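Local coordinates for penicillin binding protein transpeptidase domain protein (Escherichia coli, PDB 4BJQ), which belongs to the penicillin-binding proteins and is represented by a small domain of helices and strands that pairs with a second copy of itself, at residues A[5-8]-A[9-12]; A[49-52]-A[53-56]. One frame throughout, in Å; residues are numbered along the deposited sequence.

Contact 1. Residues A[5-8]-A[9-12]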
ATOM      1  N   TRP A   5      10.864   6.629 -12.072  1.00 26.41           N
ATOM      2  CA  TRP A   5      10.652   5.260 -12.493  1.00 25.54           C
ATOM      3  C   TRP A   5       9.952   4.402 -11.448  1.00 24.82           C
ATOM      4  O   TRP A   5      10.003   4.697 -10.255  1.00 24.99           O
ATOM      5  CB  TRP A   5      11.952   4.615 -12.969  1.00 25.63           C
ATOM      6  CG  TRP A   5      13.091   4.493 -11.978  1.00 26.02           C
ATOM      7  CD1 TRP A   5      13.986   5.473 -11.619  1.00 27.53           C
ATOM      8  CD2 TRP A   5      13.518   3.299 -11.303  1.00 25.71           C
ATOM      9  NE1 TRP A   5      14.936   4.959 -10.757  1.00 27.63           N
ATOM     10  CE2 TRP A   5      14.663   3.633 -10.538  1.00 26.04           C
ATOM     11  CE3 TRP A   5      13.037   1.979 -11.262  1.00 26.78           C
ATOM     12  CZ2 TRP A   5      15.322   2.699  -9.728  1.00 25.97           C
ATOM     13  CZ3 TRP A   5      13.713   1.037 -10.466  1.00 25.10           C
ATOM     14  CH2 TRP A   5      14.837   1.405  -9.712  1.00 25.83           C
ATOM     15  N   ALA A   6       9.285   3.355 -11.913  1.00 24.27           N
ATOM     16  CA  ALA A   6       8.609   2.433 -11.023  1.00 23.97           C
ATOM     17  C   ALA A   6       9.231   1.060 -11.133  1.00 24.04           C
ATOM     18  O   ALA A   6       9.695   0.651 -12.205  1.00 24.52           O
ATOM     19  CB  ALA A   6       7.106   2.369 -11.332  1.00 23.55           C
ATOM     20  N   ASP A   7       9.247   0.366 -10.001  1.00 23.77           N
ATOM     21  CA  ASP A   7       9.656  -1.020  -9.923  1.00 23.93           C
ATOM     22  C   ASP A   7       8.365  -1.809  -9.672  1.00 23.93           C
ATOM     23  O   ASP A   7       7.894  -1.862  -8.535  1.00 23.94           O
ATOM     24  CB  ASP A   7      10.636  -1.189  -8.753  1.00 23.59           C
ATOM     25  CG  ASP A   7      11.189  -2.606  -8.629  1.00 23.50           C
ATOM     26  OD1 ASP A   7      10.518  -3.585  -9.039  1.00 23.71           O
ATOM     27  OD2 ASP A   7      12.317  -2.737  -8.105  1.00 23.37           O
ATOM     28  N   PRO A   8       7.782  -2.413 -10.727  1.00 23.99           N
ATOM     29  CA  PRO A   8       6.492  -3.084 -10.554  1.00 24.01           C
ATOM     30  C   PRO A   8       6.504  -4.173  -9.482  1.00 24.20           C
ATOM     31  O   PRO A   8       5.513  -4.316  -8.753  1.00 23.67           O
ATOM     32  CB  PRO A   8       6.205  -3.662 -11.939  1.00 24.03           C
ATOM     33  CG  PRO A   8       6.908  -2.708 -12.870  1.00 24.51           C
ATOM     34  CD  PRO A   8       8.208  -2.435 -12.137  1.00 24.47           C
ATOM     35  N   LYS A   9       7.623  -4.893  -9.361  1.00 24.83           N
ATOM     36  CA  LYS A   9       7.762  -5.955  -8.363  1.00 25.18           C
ATOM     37  C   LYS A   9       7.651  -5.433  -6.930  1.00 24.72           C
ATOM     38  O   LYS A   9       7.001  -6.061  -6.078  1.00 24.72           O
ATOM     39  CB  LYS A   9       9.069  -6.721  -8.547  1.00 26.01           C
ATOM     40  CG  LYS A   9       9.025  -8.101  -7.909  1.00 28.28           C
ATOM     41  CD  LYS A   9      10.391  -8.591  -7.486  1.00 30.59           C
ATOM     42  CE  LYS A   9      10.243  -9.895  -6.715  1.00 32.68           C
ATOM     43  NZ  LYS A   9      11.552 -10.402  -6.276  1.00 35.21           N
ATOM     44  N   GLU A  10       8.274  -4.289  -6.666  1.00 24.03           N
ATOM     45  CA  GLU A  10       8.148  -3.644  -5.358  1.00 24.18           C
ATOM     46  C   GLU A  10       6.709  -3.187  -5.038  1.00 23.64           C
ATOM     47  O   GLU A  10       6.231  -3.361  -3.910  1.00 23.73           O
ATOM     48  CB  GLU A  10       9.161  -2.496  -5.209  1.00 24.21           C
ATOM     49  CG  GLU A  10      10.609  -3.003  -5.046  1.00 25.85           C
ATOM     50  CD  GLU A  10      11.669  -1.904  -5.021  1.00 27.79           C
ATOM     51  OE1 GLU A  10      11.344  -0.735  -5.344  1.00 26.99           O
ATOM     52  OE2 GLU A  10      12.839  -2.228  -4.689  1.00 27.83           O
ATOM     53  N   VAL A  11       6.009  -2.636  -6.025  1.00 23.02           N
ATOM     54  CA  VAL A  11       4.611  -2.246  -5.821  1.00 22.67           C
ATOM     55  C   VAL A  11       3.794  -3.466  -5.417  1.00 22.63           C
ATOM     56  O   VAL A  11       3.045  -3.428  -4.442  1.00 21.90           O
ATOM     57  CB  VAL A  11       3.985  -1.589  -7.075  1.00 22.46           C
ATOM     58  CG1 VAL A  11       2.547  -1.180  -6.795  1.00 21.78           C
ATOM     59  CG2 VAL A  11       4.795  -0.364  -7.490  1.00 23.18           C
ATOM     60  N   HIS A  12       3.974  -4.556  -6.156  1.00 23.38           N
ATOM     61  CA  HIS A  12       3.287  -5.800  -5.868  1.00 24.81           C
ATOM     62  C   HIS A  12       3.551  -6.290  -4.437  1.00 24.09           C
ATOM     63  O   HIS A  12       2.608  -6.585  -3.707  1.00 24.27           O
ATOM     64  CB  HIS A  12       3.645  -6.856  -6.916  1.00 25.45           C
ATOM     65  CG  HIS A  12       3.020  -8.191  -6.666  1.00 29.90           C
ATOM     66  ND1 HIS A  12       3.693  -9.222  -6.039  1.00 34.94           N
ATOM     67  CD2 HIS A  12       1.791  -8.674  -6.971  1.00 32.48           C
ATOM     68  CE1 HIS A  12       2.901 -10.279  -5.964  1.00 34.63           C
ATOM     69  NE2 HIS A  12       1.743  -9.974  -6.523  1.00 33.99           N
TER
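Pro8 O accepts the backbone N-H of His12 at 3.0 Å (Pro8 O to His12 N), and Asp7 O accepts that of Val11 at 3.2 Å (Asp7 O to Val11 N). These two i to i+4 bonds form the first turn of helix 8-13. Asp7 is its N-cap: with CG anti to its own backbone N (chi1 -177°), the carboxylate folds over the helix start, and OD1 accepts a weak bond from Glu10 N at 3.3 Å. Pro8, which has no N-H to offer, fills the first helical position. Along one side of the turn the carboxylates of Asp7 and Glu10 stack with their planes 20° apart, Asp7 OD2 lying 3.5 Å from Glu10 OE2. Each of these acids has a partner in the second subunit: Arg48 there makes a salt bridge to Asp7 OD2, and His73 there bonds to Glu10 OE1, which probably eases the like charges. Val11 CG2 rests 3.6 Å from Asp7 O. The cap thus joins the end of strand 2-6 to helix 8-13, and Trp5 and Ala6 of that strand pair with an antiparallel strand of the second subunit, continuing its sheet.

Contact 2. Residues A[49-52]-A[53-56]. With SO4 (sulfate ion), chain J.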
ATOM      1  N   PHE A  49       3.237  -5.937  16.621  1.00 24.85           N
ATOM      2  CA  PHE A  49       2.058  -6.752  16.922  1.00 24.44           C
ATOM      3  C   PHE A  49       0.972  -5.981  17.681  1.00 24.69           C
ATOM      4  O   PHE A  49       1.174  -5.568  18.821  1.00 24.74           O
ATOM      5  CB  PHE A  49       2.457  -7.994  17.728  1.00 24.63           C
ATOM      6  CG  PHE A  49       1.406  -9.078  17.768  1.00 23.62           C
ATOM      7  CD1 PHE A  49       0.162  -8.857  18.369  1.00 23.24           C
ATOM      8  CD2 PHE A  49       1.669 -10.328  17.231  1.00 21.97           C
ATOM      9  CE1 PHE A  49      -0.789  -9.853  18.411  1.00 20.61           C
ATOM     10  CE2 PHE A  49       0.726 -11.332  17.274  1.00 20.41           C
ATOM     11  CZ  PHE A  49      -0.509 -11.100  17.850  1.00 19.68           C
ATOM     12  N   ILE A  50      -0.177  -5.797  17.035  1.00 24.19           N
ATOM     13  CA  ILE A  50      -1.382  -5.328  17.718  1.00 24.07           C
ATOM     14  C   ILE A  50      -2.598  -6.113  17.227  1.00 23.48           C
ATOM     15  O   ILE A  50      -2.822  -6.224  16.027  1.00 22.95           O
ATOM     16  CB  ILE A  50      -1.577  -3.784  17.601  1.00 24.09           C
ATOM     17  CG1 ILE A  50      -2.751  -3.309  18.461  1.00 25.01           C
ATOM     18  CG2 ILE A  50      -1.682  -3.334  16.131  1.00 24.73           C
ATOM     19  CD1 ILE A  50      -2.599  -1.867  18.964  1.00 27.52           C
ATOM     20  N   TYR A  51      -3.353  -6.670  18.173  1.00 23.27           N
ATOM     21  CA  TYR A  51      -4.568  -7.409  17.884  1.00 23.46           C
ATOM     22  C   TYR A  51      -5.621  -6.510  17.230  1.00 23.82           C
ATOM     23  O   TYR A  51      -5.787  -5.334  17.607  1.00 23.61           O
ATOM     24  CB  TYR A  51      -5.158  -8.029  19.162  1.00 23.52           C
ATOM     25  CG  TYR A  51      -4.436  -9.246  19.697  1.00 23.69           C
ATOM     26  CD1 TYR A  51      -4.490 -10.464  19.020  1.00 22.99           C
ATOM     27  CD2 TYR A  51      -3.701  -9.177  20.895  1.00 23.44           C
ATOM     28  CE1 TYR A  51      -3.830 -11.608  19.517  1.00 23.11           C
ATOM     29  CE2 TYR A  51      -3.031 -10.297  21.401  1.00 23.27           C
ATOM     30  CZ  TYR A  51      -3.103 -11.513  20.699  1.00 24.60           C
ATOM     31  OH  TYR A  51      -2.460 -12.620  21.180  1.00 24.58           O
ATOM     32  N   LEU A  52      -6.332  -7.077  16.260  1.00 23.59           N
ATOM     33  CA  LEU A  52      -7.446  -6.388  15.600  1.00 23.88           C
ATOM     34  C   LEU A  52      -8.778  -7.023  15.995  1.00 23.99           C
ATOM     35  O   LEU A  52      -9.728  -6.326  16.394  1.00 24.50           O
ATOM     36  CB  LEU A  52      -7.258  -6.391  14.068  1.00 23.54           C
ATOM     37  CG  LEU A  52      -6.043  -5.608  13.536  1.00 23.01           C
ATOM     38  CD1 LEU A  52      -5.975  -5.600  11.995  1.00 21.85           C
ATOM     39  CD2 LEU A  52      -6.020  -4.182  14.088  1.00 19.66           C
ATOM     40  N   ALA A  53      -8.833  -8.347  15.891  1.00 24.01           N
ATOM     41  CA  ALA A  53     -10.035  -9.107  16.206  1.00 24.50           C
ATOM     42  C   ALA A  53      -9.723 -10.493  16.752  1.00 24.69           C
ATOM     43  O   ALA A  53      -8.664 -11.044  16.499  1.00 25.05           O
ATOM     44  CB  ALA A  53     -10.963  -9.191  14.987  1.00 24.44           C
ATOM     45  N   ARG A  54     -10.670 -11.043  17.499  1.00 25.29           N
ATOM     46  CA  ARG A  54     -10.481 -12.259  18.255  1.00 25.79           C
ATOM     47  C   ARG A  54     -11.658 -13.192  18.019  1.00 26.86           C
ATOM     48  O   ARG A  54     -12.793 -12.745  17.829  1.00 26.93           O
ATOM     49  CB  ARG A  54     -10.409 -11.950  19.758  1.00 25.96           C
ATOM     50  CG  ARG A  54      -9.299 -10.978  20.223  1.00 25.68           C
ATOM     51  CD  ARG A  54      -7.902 -11.395  19.763  1.00 24.54           C
ATOM     52  NE  ARG A  54      -7.509 -12.715  20.247  1.00 25.43           N
ATOM     53  CZ  ARG A  54      -6.917 -12.954  21.418  1.00 26.94           C
ATOM     54  NH1 ARG A  54      -6.638 -11.957  22.248  1.00 26.65           N
ATOM     55  NH2 ARG A  54      -6.610 -14.200  21.764  1.00 25.81           N
ATOM     56  N   GLN A  55     -11.392 -14.494  18.064  1.00 27.83           N
ATOM     57  CA  GLN A  55     -12.439 -15.498  17.882  1.00 28.82           C
ATOM     58  C   GLN A  55     -13.177 -15.248  16.568  1.00 28.44           C
ATOM     59  O   GLN A  55     -14.407 -15.240  16.528  1.00 28.84           O
ATOM     60  CB  GLN A  55     -13.440 -15.502  19.065  1.00 29.41           C
ATOM     61  CG  GLN A  55     -12.828 -15.480  20.490  1.00 31.35           C
ATOM     62  CD  GLN A  55     -11.884 -16.644  20.791  1.00 33.34           C
ATOM     63  OE1 GLN A  55     -10.837 -16.452  21.417  1.00 34.39           O
ATOM     64  NE2 GLN A  55     -12.248 -17.844  20.354  1.00 33.74           N
ATOM     65  N   VAL A  56     -12.421 -15.025  15.497  1.00 27.97           N
ATOM     66  CA  VAL A  56     -13.024 -14.760  14.196  1.00 27.24           C
ATOM     67  C   VAL A  56     -13.299 -16.095  13.511  1.00 27.46           C
ATOM     68  O   VAL A  56     -12.389 -16.907  13.347  1.00 26.89           O
ATOM     69  CB  VAL A  56     -12.138 -13.838  13.307  1.00 27.13           C
ATOM     70  CG1 VAL A  56     -12.771 -13.620  11.930  1.00 26.55           C
ATOM     71  CG2 VAL A  56     -11.909 -12.494  13.985  1.00 26.63           C
TER
HETATM   72  S   SO4 J1167      -5.270 -13.391  25.292  1.00 83.74           S
HETATM   73  O1  SO4 J1167      -4.291 -14.473  25.216  1.00 83.27           O
HETATM   74  O2  SO4 J1167      -5.681 -13.195  26.681  1.00 83.55           O
HETATM   75  O3  SO4 J1167      -4.688 -12.161  24.754  1.00 83.61           O
HETATM   76  O4  SO4 J1167      -6.447 -13.740  24.505  1.00 84.07           O
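A cation-pi stack between Tyr51 and Arg54, three residues apart, sits at the surface of strand 50-56 just where the chain turns a corner. The guanidinium lies nearly flat over one ring face, planes 11° apart, with Arg54 CZ 4.2 Å from the centroid of the Tyr51 ring and offset from the normal by 25°. The arginine chain bends at chi2, which sets Arg54 CD 3.6 Å from Tyr51 CD1, and again at chi3, which lays the guanidinium over the ring. On the opposite face the Phe49 ring comes in edge-on, CE1 3.5 Å above the centre of the Tyr51 ring. At the guanidinium edge a sulfate ion, probably from the crystallisation liquor, is held by three bonds: O4 takes Arg54 NH2 at 2.8 Å and Arg54 NH1 at 2.9 Å, while O3 takes Arg54 NH1 at 3.2 Å. Polar partners at both ends help fix the stack: Arg54 NE makes a salt bridge with Glu77, and Tyr51 OH bonds to Arg75 of strand 72-76. Leu52 packs on Leu37 and Ile41 of helix 34-42, while Ile50, Tyr51 and Ala53 join an antiparallel ladder with a strand of the second subunit.

Overall arrangement
Contact 1 comes first along the chain, at the junction of strand 2-6 and helix 8-13; contact 2 follows after helices 19-30 and 34-42, on strand 50-56. Within one chain they do not touch: their centres are 30 Å apart, their nearest atoms about 18 Å, and they lie on opposite sides of the chain's centre. Across the dimer they come together. The N-terminal strand of each copy pairs antiparallel with strand 50-56 of the other, and side chains pack along that pairing: Trp5 of one copy stacks on Phe49 of the other, Pro8 packs against Ile50, and Ala6 against Leu52. The two regions are therefore remote in the monomer yet complementary at the interface.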